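PDB 4OVQ: TRAP dicarboxylate ABC transporter, substrate-binding protein from Roseobacter denitrificans, which binds beta-D-glucuronate and probably hands it, as the periplasmic solute-binding component, to a TRAP membrane transporter. Local coordinates for residues R27-H32 with G85-G90; E47-K52 with T252-A257; N100-P105 with I231-I236; A139-G144 with E260-Q265. All blocks are in the same frame, centred on the assembly; numbering follows the deposited sequence.

How the contacts relate
Contacts 1, 3 and 4 converge on one mixed sheet. Contact 1 joins strands 25-29 and 84-88; contact 3 leads into the next strand, 234-239; contact 4 uses the outermost strand, 135-141, and helix 248-282, which contact 2 also uses. The centres of contacts 1, 3 and 4 are 12 to 14 Å apart, whereas contact 2 lies 15 Å from contact 4 and 25 Å from contact 3. Along the chain, contact 1 closes before contacts 3 and 4 open, those two alternate, and contact 2 spans contact 3 and alternates with contacts 1 and 4. Distant segments thus contribute to the glucuronate pocket, touched by contacts 1 and 3, and to the helices packed on the sheet.

Contact 1 of 4, residues R27-H32 with G85-G90; sequences RGWNIH and GNFNLG. With BDP (beta-D-glucopyranuronic acid), chain C.
Trp-29 and Phe-87 extend across each other at about a right angle, yet their rings meet obliquely: the Trp-29 six-membered ring and the Phe-87 ring have planes 45° apart and centroids separated by 5.5 Å. The closest approach is from Trp-29 CE3 to Phe-87 CE1, 3.5 Å. With CG of Trp-29 anti to the backbone N (chi1 -178°), Asn-86 O lies at the edge of the indole, near its plane, 3.3 Å from Trp-29 CZ3, while NE1 is engaged by Gly-68 O. The parallel strands themselves are tied by a nearly straight bond of 3.0 Å from Asn-86 N to Trp-29 O. A step further, the amides of Asn-30 and Asn-86 lie side by side and point the same way, their planes 33° apart. Their OD1 atoms, 3.5 Å from each other, are both acceptors and do not bond; Asn-38 supplies a donor to Asn-86 OD1, and the Asn-30 ND2 group reaches Thr-39 and His-63. A water accepts from Ile-31 N and can donate to Asn-86 O, bridging the loop after strand 25-29 to strand 84-88. Beyond it, His-32 NE2 donates from the ring edge to sugar O2 at 2.9 Å, and Asn-88 OD1 caps the following helix through Gly-90 N. Neighbouring parallel strands whose C-terminal ends deliver loops and a helix start to a ligand are characteristic of the periplasmic binding protein fold.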
loop_
_atom_site.group_PDB
_atom_site.type_symbol
_atom_site.label_atom_id
_atom_site.label_comp_id
_atom_site.label_asym_id
_atom_site.label_seq_id
_atom_site.Cartn_x
_atom_site.Cartn_y
_atom_site.Cartn_z
ATOM N N ARG A 27 1.044 -13.220 16.631
ATOM C CA ARG A 27 2.167 -12.529 16.041
ATOM C C ARG A 27 1.665 -11.724 14.848
ATOM O O ARG A 27 0.759 -12.171 14.132
ATOM C CB ARG A 27 3.236 -13.532 15.611
ATOM C CG ARG A 27 3.789 -14.279 16.809
ATOM C CD ARG A 27 4.469 -15.557 16.436
ATOM N NE ARG A 27 5.558 -15.334 15.503
ATOM C CZ ARG A 27 5.595 -15.752 14.237
ATOM N NH1 ARG A 27 4.590 -16.434 13.691
ATOM N NH2 ARG A 27 6.672 -15.483 13.503
ATOM N N GLY A 28 2.257 -10.553 14.671
ATOM C CA GLY A 28 1.908 -9.666 13.580
ATOM C C GLY A 28 3.098 -9.144 12.798
ATOM O O GLY A 28 4.190 -8.970 13.342
ATOM N N TRP A 29 2.864 -8.867 11.516
ATOM C CA TRP A 29 3.882 -8.342 10.607
ATOM C C TRP A 29 3.642 -6.906 10.203
ATOM O O TRP A 29 2.492 -6.511 9.912
ATOM C CB TRP A 29 3.921 -9.228 9.349
ATOM C CG TRP A 29 4.907 -8.927 8.285
ATOM C CD1 TRP A 29 6.108 -9.567 8.084
ATOM C CD2 TRP A 29 4.775 -7.980 7.211
ATOM N NE1 TRP A 29 6.728 -9.047 6.989
ATOM C CE2 TRP A 29 5.943 -8.075 6.428
ATOM C CE3 TRP A 29 3.797 -7.042 6.854
ATOM C CZ2 TRP A 29 6.164 -7.266 5.292
ATOM C CZ3 TRP A 29 4.019 -6.224 5.755
ATOM C CH2 TRP A 29 5.169 -6.381 4.947
ATOM N N ASN A 30 4.708 -6.128 10.176
ATOM C CA ASN A 30 4.701 -4.789 9.608
ATOM C C ASN A 30 6.075 -4.552 9.003
ATOM O O ASN A 30 7.092 -4.930 9.611
ATOM C CB ASN A 30 4.387 -3.755 10.714
ATOM C CG ASN A 30 4.760 -2.315 10.332
ATOM O OD1 ASN A 30 4.473 -1.870 9.240
ATOM N ND2 ASN A 30 5.378 -1.562 11.253
ATOM N N ILE A 31 6.146 -3.934 7.827
ATOM C CA ILE A 31 7.429 -3.749 7.147
ATOM C C ILE A 31 8.201 -2.515 7.609
ATOM O O ILE A 31 9.395 -2.403 7.322
ATOM C CB ILE A 31 7.238 -3.719 5.603
ATOM C CG1 ILE A 31 8.503 -4.115 4.824
ATOM C CG2 ILE A 31 6.666 -2.395 5.140
ATOM C CD1 ILE A 31 8.153 -4.609 3.380
ATOM N N HIS A 32 7.552 -1.611 8.351
ATOM C CA HIS A 32 8.070 -0.257 8.566
ATOM C C HIS A 32 8.991 -0.115 9.777
ATOM O O HIS A 32 9.042 -0.989 10.638
ATOM C CB HIS A 32 6.936 0.775 8.577
ATOM C CG HIS A 32 6.307 0.934 7.235
ATOM N ND1 HIS A 32 6.934 1.609 6.209
ATOM C CD2 HIS A 32 5.145 0.454 6.722
ATOM C CE1 HIS A 32 6.185 1.544 5.124
ATOM N NE2 HIS A 32 5.090 0.857 5.406
ATOM N N GLY A 85 -1.366 -9.076 9.934
ATOM C CA GLY A 85 -0.453 -8.252 9.153
ATOM C C GLY A 85 -1.056 -6.884 8.903
ATOM O O GLY A 85 -2.261 -6.718 8.831
ATOM N N ASN A 86 -0.212 -5.873 8.826
ATOM C CA ASN A 86 -0.574 -4.635 8.171
ATOM C C ASN A 86 -0.028 -4.749 6.750
ATOM O O ASN A 86 1.178 -4.644 6.533
ATOM C CB ASN A 86 0.017 -3.430 8.925
ATOM C CG ASN A 86 0.188 -2.191 8.048
ATOM O OD1 ASN A 86 1.179 -1.470 8.159
ATOM N ND2 ASN A 86 -0.761 -1.956 7.162
ATOM N N PHE A 87 -0.924 -4.986 5.813
ATOM C CA PHE A 87 -0.579 -5.189 4.429
ATOM C C PHE A 87 -1.076 -4.033 3.534
ATOM O O PHE A 87 -2.258 -3.639 3.555
ATOM C CB PHE A 87 -1.148 -6.517 3.900
ATOM C CG PHE A 87 -0.619 -7.728 4.585
ATOM C CD1 PHE A 87 0.718 -7.818 4.918
ATOM C CD2 PHE A 87 -1.481 -8.778 4.879
ATOM C CE1 PHE A 87 1.212 -8.945 5.561
ATOM C CE2 PHE A 87 -1.017 -9.913 5.507
ATOM C CZ PHE A 87 0.327 -9.997 5.841
ATOM N N ASN A 88 -0.166 -3.545 2.700
ATOM C CA ASN A 88 -0.558 -2.722 1.553
ATOM C C ASN A 88 -1.364 -3.583 0.581
ATOM O O ASN A 88 -1.039 -4.757 0.375
ATOM C CB ASN A 88 0.708 -2.271 0.860
ATOM C CG ASN A 88 0.480 -1.225 -0.222
ATOM O OD1 ASN A 88 0.380 -1.563 -1.414
ATOM N ND2 ASN A 88 0.507 0.043 0.161
ATOM N N LEU A 89 -2.406 -3.041 -0.033
ATOM C CA LEU A 89 -3.212 -3.874 -0.944
ATOM C C LEU A 89 -2.530 -4.217 -2.264
ATOM O O LEU A 89 -2.955 -5.134 -2.947
ATOM C CB LEU A 89 -4.601 -3.271 -1.178
ATOM C CG LEU A 89 -5.647 -3.944 -0.287
ATOM C CD1 LEU A 89 -5.419 -3.693 1.181
ATOM C CD2 LEU A 89 -7.067 -3.523 -0.702
ATOM N N GLY A 90 -1.458 -3.501 -2.605
ATOM C CA GLY A 90 -0.711 -3.775 -3.826
ATOM C C GLY A 90 -0.322 -5.226 -4.011
ATOM O O GLY A 90 -0.680 -5.873 -4.985
HETATM C C1 BDP C . 4.826 1.311 1.022
HETATM C C2 BDP C . 3.887 0.360 1.717
HETATM C C3 BDP C . 4.657 -0.844 2.044
HETATM C C4 BDP C . 5.210 -1.460 0.803
HETATM C C5 BDP C . 6.075 -0.466 0.064
HETATM C C6 BDP C . 6.637 -1.018 -1.256
HETATM O O2 BDP C . 3.492 1.035 2.959
HETATM O O3 BDP C . 3.661 -1.799 2.570
HETATM O O4 BDP C . 6.003 -2.672 1.149
HETATM O O5 BDP C . 5.359 0.729 -0.216
HETATM O O6A BDP C . 6.954 -2.243 -1.322
HETATM O O1 BDP C . 4.207 2.502 0.630
HETATM O O6B BDP C . 6.875 -0.142 -2.122
HETATM O O HOH W 1 3.394 -3.188 7.010
#

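Contact 2 of 4, residues E47-K52 with T252-A257; sequences ELLAVK and TAVLEA
An antiparallel helix-helix pairing joins the end of helix 37-52 to an early part of helix 248-282, the long helix of this TRAP solute-binding fold, well away from the glucuronate site. The short axes approach to 8.7 Å with 147° between their directions, and alanines make this spacing possible. Ala-257 CB fits against helix 37-52, 3.7 Å from Leu-48 CB and 3.8 Å from Leu-49 N; one turn earlier Ala-253 CB faces Lys-52 CB at 4.0 Å. On the inner side, Leu-49 and Val-254 lie alongside each other and point the same way, with Leu-49 CD1 touching Val-254 CG2 at 3.7 Å. Both also rest on Trp-26 of strand 25-29, so the pair joins the two helices to the sheet there. The opposite border is polar. Lys-52 runs extended over the backbone of helix 248-282 and then bends at its last torsion (chi4 -64°), which turns the ammonium group toward Glu-256, whose own chain crosses it at about a right angle. A second carboxylate, that of Glu-260, forms a salt bridge with the same lysine. In the bond to Glu-256, Lys-52 NZ approaches OE2 on its anti side at 2.7 Å, 19° out of the carboxylate plane.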
loop_
_atom_site.group_PDB
_atom_site.type_symbol
_atom_site.label_atom_id
_atom_site.label_comp_id
_atom_site.label_asym_id
_atom_site.label_seq_id
_atom_site.Cartn_x
_atom_site.Cartn_y
_atom_site.Cartn_z
ATOM N N GLU A 47 -1.959 -2.948 21.760
ATOM C CA GLU A 47 -2.342 -2.453 23.082
ATOM C C GLU A 47 -3.859 -2.495 23.295
ATOM O O GLU A 47 -4.339 -3.019 24.296
ATOM C CB GLU A 47 -1.859 -1.039 23.239
ATOM C CG GLU A 47 -2.187 -0.512 24.605
ATOM C CD GLU A 47 -1.723 0.895 24.784
ATOM O OE1 GLU A 47 -1.524 1.602 23.789
ATOM O OE2 GLU A 47 -1.541 1.333 25.925
ATOM N N LEU A 48 -4.591 -2.025 22.293
ATOM C CA LEU A 48 -6.055 -1.986 22.396
ATOM C C LEU A 48 -6.678 -3.380 22.368
ATOM O O LEU A 48 -7.684 -3.610 23.040
ATOM C CB LEU A 48 -6.662 -1.149 21.287
ATOM C CG LEU A 48 -6.447 0.353 21.434
ATOM C CD1 LEU A 48 -6.901 1.099 20.210
ATOM C CD2 LEU A 48 -7.121 0.880 22.743
ATOM N N LEU A 49 -6.095 -4.316 21.622
ATOM C CA LEU A 49 -6.531 -5.709 21.663
ATOM C C LEU A 49 -6.445 -6.262 23.088
ATOM O O LEU A 49 -7.408 -6.819 23.610
ATOM C CB LEU A 49 -5.667 -6.555 20.718
ATOM C CG LEU A 49 -5.927 -8.046 20.778
ATOM C CD1 LEU A 49 -7.302 -8.332 20.118
ATOM C CD2 LEU A 49 -4.813 -8.773 20.070
ATOM N N ALA A 50 -5.299 -6.059 23.743
ATOM C CA ALA A 50 -5.128 -6.562 25.108
ATOM C C ALA A 50 -6.065 -5.875 26.089
ATOM O O ALA A 50 -6.601 -6.506 26.989
ATOM C CB ALA A 50 -3.673 -6.434 25.545
ATOM N N VAL A 51 -6.271 -4.569 25.930
ATOM C CA VAL A 51 -7.216 -3.854 26.786
ATOM C C VAL A 51 -8.660 -4.336 26.605
ATOM O O VAL A 51 -9.322 -4.711 27.582
ATOM C CB VAL A 51 -7.127 -2.321 26.567
ATOM C CG1 VAL A 51 -8.290 -1.597 27.289
ATOM C CG2 VAL A 51 -5.742 -1.816 27.041
ATOM N N LYS A 52 -9.120 -4.400 25.367
ATOM C CA LYS A 52 -10.547 -4.636 25.120
ATOM C C LYS A 52 -10.937 -6.100 25.333
ATOM O O LYS A 52 -12.114 -6.400 25.561
ATOM C CB LYS A 52 -10.946 -4.177 23.721
ATOM C CG LYS A 52 -10.831 -2.700 23.463
ATOM C CD LYS A 52 -11.233 -2.369 22.046
ATOM C CE LYS A 52 -10.877 -0.981 21.649
ATOM N NZ LYS A 52 -11.576 0.084 22.408
ATOM N N THR A 252 -16.064 -8.396 18.225
ATOM C CA THR A 252 -16.399 -6.979 18.360
ATOM C C THR A 252 -15.222 -6.215 18.944
ATOM O O THR A 252 -14.886 -5.134 18.468
ATOM C CB THR A 252 -17.674 -6.768 19.198
ATOM O OG1 THR A 252 -18.806 -7.313 18.493
ATOM C CG2 THR A 252 -17.922 -5.317 19.477
ATOM N N ALA A 253 -14.584 -6.792 19.959
ATOM C CA ALA A 253 -13.378 -6.193 20.543
ATOM C C ALA A 253 -12.224 -6.037 19.555
ATOM O O ALA A 253 -11.576 -4.987 19.522
ATOM C CB ALA A 253 -12.918 -6.998 21.748
ATOM N N VAL A 254 -11.955 -7.081 18.756
ATOM C CA VAL A 254 -10.877 -7.061 17.764
ATOM C C VAL A 254 -11.156 -5.993 16.704
ATOM O O VAL A 254 -10.295 -5.218 16.375
ATOM C CB VAL A 254 -10.709 -8.454 17.105
ATOM C CG1 VAL A 254 -9.733 -8.400 15.941
ATOM C CG2 VAL A 254 -10.220 -9.404 18.137
ATOM N N LEU A 255 -12.393 -5.938 16.217
ATOM C CA LEU A 255 -12.783 -4.926 15.219
ATOM C C LEU A 255 -12.672 -3.498 15.749
ATOM O O LEU A 255 -12.175 -2.606 15.059
ATOM C CB LEU A 255 -14.219 -5.187 14.736
ATOM C CG LEU A 255 -14.352 -6.361 13.745
ATOM C CD1 LEU A 255 -15.799 -6.780 13.607
ATOM C CD2 LEU A 255 -13.786 -5.962 12.376
ATOM N N GLU A 256 -13.136 -3.290 16.985
ATOM C CA GLU A 256 -13.068 -1.981 17.625
ATOM C C GLU A 256 -11.586 -1.545 17.816
ATOM O O GLU A 256 -11.182 -0.419 17.502
ATOM C CB GLU A 256 -13.811 -2.012 18.956
ATOM C CG GLU A 256 -13.930 -0.688 19.612
ATOM C CD GLU A 256 -14.732 -0.765 20.922
ATOM O OE1 GLU A 256 -15.868 -1.312 20.931
ATOM O OE2 GLU A 256 -14.248 -0.300 21.967
ATOM N N ALA A 257 -10.735 -2.475 18.266
ATOM C CA ALA A 257 -9.314 -2.179 18.385
ATOM C C ALA A 257 -8.730 -1.777 17.043
ATOM O O ALA A 257 -7.999 -0.827 16.943
ATOM C CB ALA A 257 -8.552 -3.378 18.945
#

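Contact 3 of 4, residues N100-P105 with I231-I236; sequences NVVSLP and IIPECI. With BDP (beta-D-glucopyranuronic acid), chain C.
The puckered pyrrolidine ring of Pro-233 turns its CD corner to Val-102, which approaches it obliquely: both CB and CG2 of Val-102 lie 3.7 Å from Pro-233 CD. The flat carboxylate of Glu-234 takes no part in that packing and serves the sugar instead. Its OE2 accepts from glucuronate O2 at a short 2.5 Å and from Asn-88 ND2, while OE1 accepts from Asn-86 ND2; bonds to both oxygens limit rotation of the group. Val-102 owes its fit to the placing of CG2 between the backbone N and the carbonyl carbon (CG1 at chi1 -55°), which sends that methyl toward the proline. Its backbone joins in too, since Val-102 O lies 3.6 Å from Ile-232 CG1, and Ile-232 CD1 ends 4.1 Å from Ser-103 OG. Between the buried backbones sits one water, which accepts from Ile-231 N at 3.0 Å and is placed to donate to Val-102 O and Leu-104 O, each 2.9 Å away. The 3-10 segment 101-103 thus packs against the residues that lead into strand 234-239. Residues 231-233 link two sheets, an interdomain crossover of the kind that lies beside the ligand cleft in periplasmic binding proteins.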
loop_
_atom_site.group_PDB
_atom_site.type_symbol
_atom_site.label_atom_id
_atom_site.label_comp_id
_atom_site.label_asym_id
_atom_site.label_seq_id
_atom_site.Cartn_x
_atom_site.Cartn_y
_atom_site.Cartn_z
ATOM N N ASN A 100 -7.450 -6.220 -6.228
ATOM C CA ASN A 100 -6.598 -5.745 -7.289
ATOM C C ASN A 100 -7.091 -4.439 -7.929
ATOM O O ASN A 100 -6.314 -3.708 -8.511
ATOM C CB ASN A 100 -6.443 -6.851 -8.334
ATOM C CG ASN A 100 -5.086 -6.852 -9.001
ATOM O OD1 ASN A 100 -4.099 -6.353 -8.467
ATOM N ND2 ASN A 100 -5.018 -7.466 -10.176
ATOM N N VAL A 101 -8.376 -4.117 -7.781
ATOM C CA VAL A 101 -8.901 -2.885 -8.346
ATOM C C VAL A 101 -8.215 -1.604 -7.803
ATOM O O VAL A 101 -8.089 -0.620 -8.515
ATOM C CB VAL A 101 -10.443 -2.795 -8.209
ATOM C CG1 VAL A 101 -10.852 -2.327 -6.836
ATOM C CG2 VAL A 101 -11.002 -1.868 -9.265
ATOM N N VAL A 102 -7.700 -1.636 -6.568
ATOM C CA VAL A 102 -7.124 -0.423 -5.983
ATOM C C VAL A 102 -5.698 -0.194 -6.486
ATOM O O VAL A 102 -5.115 0.869 -6.244
ATOM C CB VAL A 102 -7.183 -0.423 -4.420
ATOM C CG1 VAL A 102 -8.602 -0.642 -3.942
ATOM C CG2 VAL A 102 -6.276 -1.447 -3.831
ATOM N N SER A 103 -5.168 -1.185 -7.207
ATOM C CA SER A 103 -3.852 -1.134 -7.797
ATOM C C SER A 103 -3.894 -0.589 -9.250
ATOM O O SER A 103 -2.865 -0.443 -9.895
ATOM C CB SER A 103 -3.223 -2.519 -7.714
ATOM O OG SER A 103 -2.859 -2.809 -6.354
ATOM N N LEU A 104 -5.079 -0.262 -9.740
ATOM C CA LEU A 104 -5.177 0.410 -11.050
ATOM C C LEU A 104 -4.695 1.856 -10.965
ATOM O O LEU A 104 -5.147 2.637 -10.132
ATOM C CB LEU A 104 -6.613 0.354 -11.583
ATOM C CG LEU A 104 -7.005 -1.035 -12.093
ATOM C CD1 LEU A 104 -8.531 -1.155 -12.180
ATOM C CD2 LEU A 104 -6.340 -1.363 -13.440
ATOM N N PRO A 105 -3.740 2.223 -11.832
ATOM C CA PRO A 105 -3.220 3.590 -11.851
ATOM C C PRO A 105 -4.331 4.610 -12.116
ATOM O O PRO A 105 -5.173 4.359 -12.957
ATOM C CB PRO A 105 -2.240 3.556 -13.030
ATOM C CG PRO A 105 -1.787 2.156 -13.078
ATOM C CD PRO A 105 -3.007 1.351 -12.763
ATOM N N ILE A 231 -2.837 5.279 -5.740
ATOM C CA ILE A 231 -3.348 5.621 -4.426
ATOM C C ILE A 231 -3.941 4.322 -3.872
ATOM O O ILE A 231 -5.055 3.930 -4.190
ATOM C CB ILE A 231 -4.396 6.750 -4.526
ATOM C CG1 ILE A 231 -3.752 7.979 -5.142
ATOM C CG2 ILE A 231 -4.947 7.082 -3.156
ATOM C CD1 ILE A 231 -4.754 9.141 -5.388
ATOM N N ILE A 232 -3.116 3.617 -3.095
ATOM C CA ILE A 232 -3.399 2.264 -2.645
ATOM C C ILE A 232 -3.569 2.270 -1.121
ATOM O O ILE A 232 -2.685 2.757 -0.417
ATOM C CB ILE A 232 -2.219 1.342 -3.038
ATOM C CG1 ILE A 232 -1.969 1.403 -4.545
ATOM C CG2 ILE A 232 -2.487 -0.061 -2.580
ATOM C CD1 ILE A 232 -0.807 0.537 -5.007
ATOM N N PRO A 233 -4.682 1.727 -0.617
ATOM C CA PRO A 233 -4.880 1.689 0.831
ATOM C C PRO A 233 -4.145 0.501 1.431
ATOM O O PRO A 233 -3.682 -0.408 0.714
ATOM C CB PRO A 233 -6.389 1.466 0.965
ATOM C CG PRO A 233 -6.748 0.661 -0.232
ATOM C CD PRO A 233 -5.864 1.204 -1.330
ATOM N N GLU A 234 -4.055 0.488 2.747
ATOM C CA GLU A 234 -3.569 -0.681 3.436
ATOM C C GLU A 234 -4.636 -1.147 4.376
ATOM O O GLU A 234 -5.650 -0.479 4.579
ATOM C CB GLU A 234 -2.264 -0.377 4.189
ATOM C CG GLU A 234 -1.261 0.443 3.375
ATOM C CD GLU A 234 0.164 0.223 3.789
ATOM O OE1 GLU A 234 0.389 -0.184 4.946
ATOM O OE2 GLU A 234 1.029 0.489 2.927
ATOM N N CYS A 235 -4.421 -2.308 4.958
ATOM C CA CYS A 235 -5.331 -2.794 5.954
ATOM C C CYS A 235 -4.585 -3.370 7.162
ATOM O O CYS A 235 -3.389 -3.670 7.082
ATOM C CB CYS A 235 -6.256 -3.845 5.345
ATOM S SG CYS A 235 -5.385 -5.385 4.906
ATOM N N ILE A 236 -5.309 -3.524 8.249
ATOM C CA ILE A 236 -4.996 -4.463 9.294
ATOM C C ILE A 236 -5.731 -5.736 8.891
ATOM O O ILE A 236 -6.967 -5.675 8.742
ATOM C CB ILE A 236 -5.491 -3.967 10.687
ATOM C CG1 ILE A 236 -4.934 -2.576 11.031
ATOM C CG2 ILE A 236 -5.150 -4.992 11.781
ATOM C CD1 ILE A 236 -5.389 -2.050 12.367
HETATM C C1 BDP C . 4.826 1.311 1.022
HETATM C C2 BDP C . 3.887 0.360 1.717
HETATM C C3 BDP C . 4.657 -0.844 2.044
HETATM C C4 BDP C . 5.210 -1.460 0.803
HETATM C C5 BDP C . 6.075 -0.466 0.064
HETATM C C6 BDP C . 6.637 -1.018 -1.256
HETATM O O2 BDP C . 3.492 1.035 2.959
HETATM O O3 BDP C . 3.661 -1.799 2.570
HETATM O O4 BDP C . 6.003 -2.672 1.149
HETATM O O5 BDP C . 5.359 0.729 -0.216
HETATM O O6A BDP C . 6.954 -2.243 -1.322
HETATM O O1 BDP C . 4.207 2.502 0.630
HETATM O O6B BDP C . 6.875 -0.142 -2.122
HETATM O O HOH W 2 -4.474 3.400 -7.423
#

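Contact 4 of 4, residues A139-G144 with E260-Q265; sequences AWYDAG and ESALYQ
Gln-265 NE2 donates to two oxygens, Asp-142 O at 2.8 Å and Asn-38 OD1, and so ties helix 248-282 to the residue just after edge strand 135-141 and to helix 37-52 in this alpha/beta solute-binding fold. The bond to Asp-142 O lies in its carbonyl plane, on a lone pair, while Gln-265 OE1 takes Asp-142 N at 3.0 Å, so both ends of the amide are used by the backbone of a single residue and the amide cannot easily flip. A bend at chi2 (-88°) lays the glutamine over the ring of Tyr-141: CG stands 3.5 Å from the ring centroid, a CH-pi contact almost along the normal, and the amide is stacked on the ring, the two planes 9° apart. The same ring is held at its rim, where Tyr-141 OH donates to Ser-261 OG at 2.8 Å, the serine itself being bonded to Ala-41 O of helix 37-52. Tyr-141 also touches Glu-234 of the glucuronate site, making it a second-shell neighbour of the ligand. Asp-142 OD1 accepts from Gly-144 N in an Asx turn. Ala-262 packs against the strand, its CB 3.3 Å from Trp-140 O and 3.7 Å from Ala-139 CB.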
loop_
_atom_site.group_PDB
_atom_site.type_symbol
_atom_site.label_atom_id
_atom_site.label_comp_id
_atom_site.label_asym_id
_atom_site.label_seq_id
_atom_site.Cartn_x
_atom_site.Cartn_y
_atom_site.Cartn_z
ATOM N N ALA A 139 -9.634 -3.099 9.283
ATOM C CA ALA A 139 -9.661 -1.652 9.192
ATOM C C ALA A 139 -8.729 -1.212 8.093
ATOM O O ALA A 139 -7.841 -1.976 7.691
ATOM C CB ALA A 139 -9.258 -1.027 10.512
ATOM N N TRP A 140 -8.925 0.006 7.602
ATOM C CA TRP A 140 -8.140 0.550 6.528
ATOM C C TRP A 140 -7.136 1.631 7.034
ATOM O O TRP A 140 -7.487 2.559 7.786
ATOM C CB TRP A 140 -9.040 1.199 5.461
ATOM C CG TRP A 140 -10.098 0.322 4.877
ATOM C CD1 TRP A 140 -11.451 0.500 4.989
ATOM C CD2 TRP A 140 -9.914 -0.842 4.066
ATOM N NE1 TRP A 140 -12.111 -0.497 4.326
ATOM C CE2 TRP A 140 -11.194 -1.322 3.727
ATOM C CE3 TRP A 140 -8.792 -1.530 3.586
ATOM C CZ2 TRP A 140 -11.385 -2.469 2.955
ATOM C CZ3 TRP A 140 -8.998 -2.665 2.800
ATOM C CH2 TRP A 140 -10.283 -3.118 2.503
ATOM N N TYR A 141 -5.904 1.538 6.560
ATOM C CA TYR A 141 -4.878 2.531 6.833
ATOM C C TYR A 141 -4.592 3.373 5.598
ATOM O O TYR A 141 -4.731 2.893 4.459
ATOM C CB TYR A 141 -3.569 1.820 7.192
ATOM C CG TYR A 141 -3.357 1.351 8.611
ATOM C CD1 TYR A 141 -4.328 1.462 9.605
ATOM C CD2 TYR A 141 -2.123 0.807 8.955
ATOM C CE1 TYR A 141 -4.064 1.018 10.903
ATOM C CE2 TYR A 141 -1.851 0.373 10.227
ATOM C CZ TYR A 141 -2.807 0.484 11.193
ATOM O OH TYR A 141 -2.504 0.042 12.469
ATOM N N ASP A 142 -4.173 4.623 5.809
ATOM C CA ASP A 142 -3.738 5.544 4.755
ATOM C C ASP A 142 -2.288 5.266 4.394
ATOM O O ASP A 142 -1.436 5.051 5.277
ATOM C CB ASP A 142 -3.846 6.971 5.330
ATOM C CG ASP A 142 -3.900 8.057 4.269
ATOM O OD1 ASP A 142 -3.533 7.844 3.098
ATOM O OD2 ASP A 142 -4.338 9.176 4.630
ATOM N N ALA A 143 -1.983 5.261 3.094
ATOM C CA ALA A 143 -0.594 5.249 2.608
ATOM C C ALA A 143 -0.403 6.297 1.534
ATOM O O ALA A 143 0.547 6.228 0.745
ATOM C CB ALA A 143 -0.188 3.871 2.080
ATOM N N GLY A 144 -1.287 7.294 1.525
ATOM C CA GLY A 144 -1.158 8.398 0.610
ATOM C C GLY A 144 -1.133 8.021 -0.852
ATOM O O GLY A 144 -1.664 6.999 -1.259
ATOM N N GLU A 260 -10.100 1.699 15.815
ATOM C CA GLU A 260 -9.529 2.783 16.585
ATOM C C GLU A 260 -8.032 2.983 16.261
ATOM O O GLU A 260 -7.556 4.106 16.137
ATOM C CB GLU A 260 -9.808 2.552 18.063
ATOM C CG GLU A 260 -11.290 2.711 18.383
ATOM C CD GLU A 260 -11.643 2.427 19.837
ATOM O OE1 GLU A 260 -10.752 2.029 20.596
ATOM O OE2 GLU A 260 -12.823 2.625 20.212
ATOM N N SER A 261 -7.287 1.883 16.095
ATOM C CA SER A 261 -5.928 1.972 15.629
ATOM C C SER A 261 -5.862 2.697 14.299
ATOM O O SER A 261 -5.009 3.534 14.071
ATOM C CB SER A 261 -5.371 0.567 15.462
ATOM O OG SER A 261 -4.175 0.513 14.699
ATOM N N ALA A 262 -6.799 2.364 13.398
ATOM C CA ALA A 262 -6.767 3.001 12.088
ATOM C C ALA A 262 -7.103 4.487 12.099
ATOM O O ALA A 262 -6.499 5.243 11.366
ATOM C CB ALA A 262 -7.624 2.236 11.091
ATOM N N LEU A 263 -8.060 4.903 12.931
ATOM C CA LEU A 263 -8.301 6.340 13.063
ATOM C C LEU A 263 -7.055 7.066 13.586
ATOM O O LEU A 263 -6.696 8.128 13.104
ATOM C CB LEU A 263 -9.500 6.574 13.976
ATOM C CG LEU A 263 -10.826 6.058 13.406
ATOM C CD1 LEU A 263 -11.945 6.341 14.372
ATOM C CD2 LEU A 263 -11.155 6.680 12.034
ATOM N N TYR A 264 -6.339 6.445 14.527
ATOM C CA TYR A 264 -5.080 7.020 15.016
ATOM C C TYR A 264 -4.013 7.069 13.912
ATOM O O TYR A 264 -3.357 8.083 13.684
ATOM C CB TYR A 264 -4.623 6.183 16.217
ATOM C CG TYR A 264 -3.388 6.647 16.948
ATOM C CD1 TYR A 264 -3.192 7.987 17.291
ATOM C CD2 TYR A 264 -2.425 5.724 17.322
ATOM C CE1 TYR A 264 -2.057 8.380 17.983
ATOM C CE2 TYR A 264 -1.309 6.104 18.013
ATOM C CZ TYR A 264 -1.122 7.424 18.335
ATOM O OH TYR A 264 0.024 7.763 19.031
ATOM N N GLN A 265 -3.889 5.958 13.180
ATOM C CA GLN A 265 -2.954 5.869 12.069
ATOM C C GLN A 265 -3.172 6.992 11.063
ATOM O O GLN A 265 -2.216 7.595 10.552
ATOM C CB GLN A 265 -3.059 4.505 11.364
ATOM C CG GLN A 265 -1.933 4.235 10.354
ATOM C CD GLN A 265 -2.227 4.742 8.939
ATOM O OE1 GLN A 265 -3.354 5.078 8.620
ATOM N NE2 GLN A 265 -1.206 4.803 8.105
#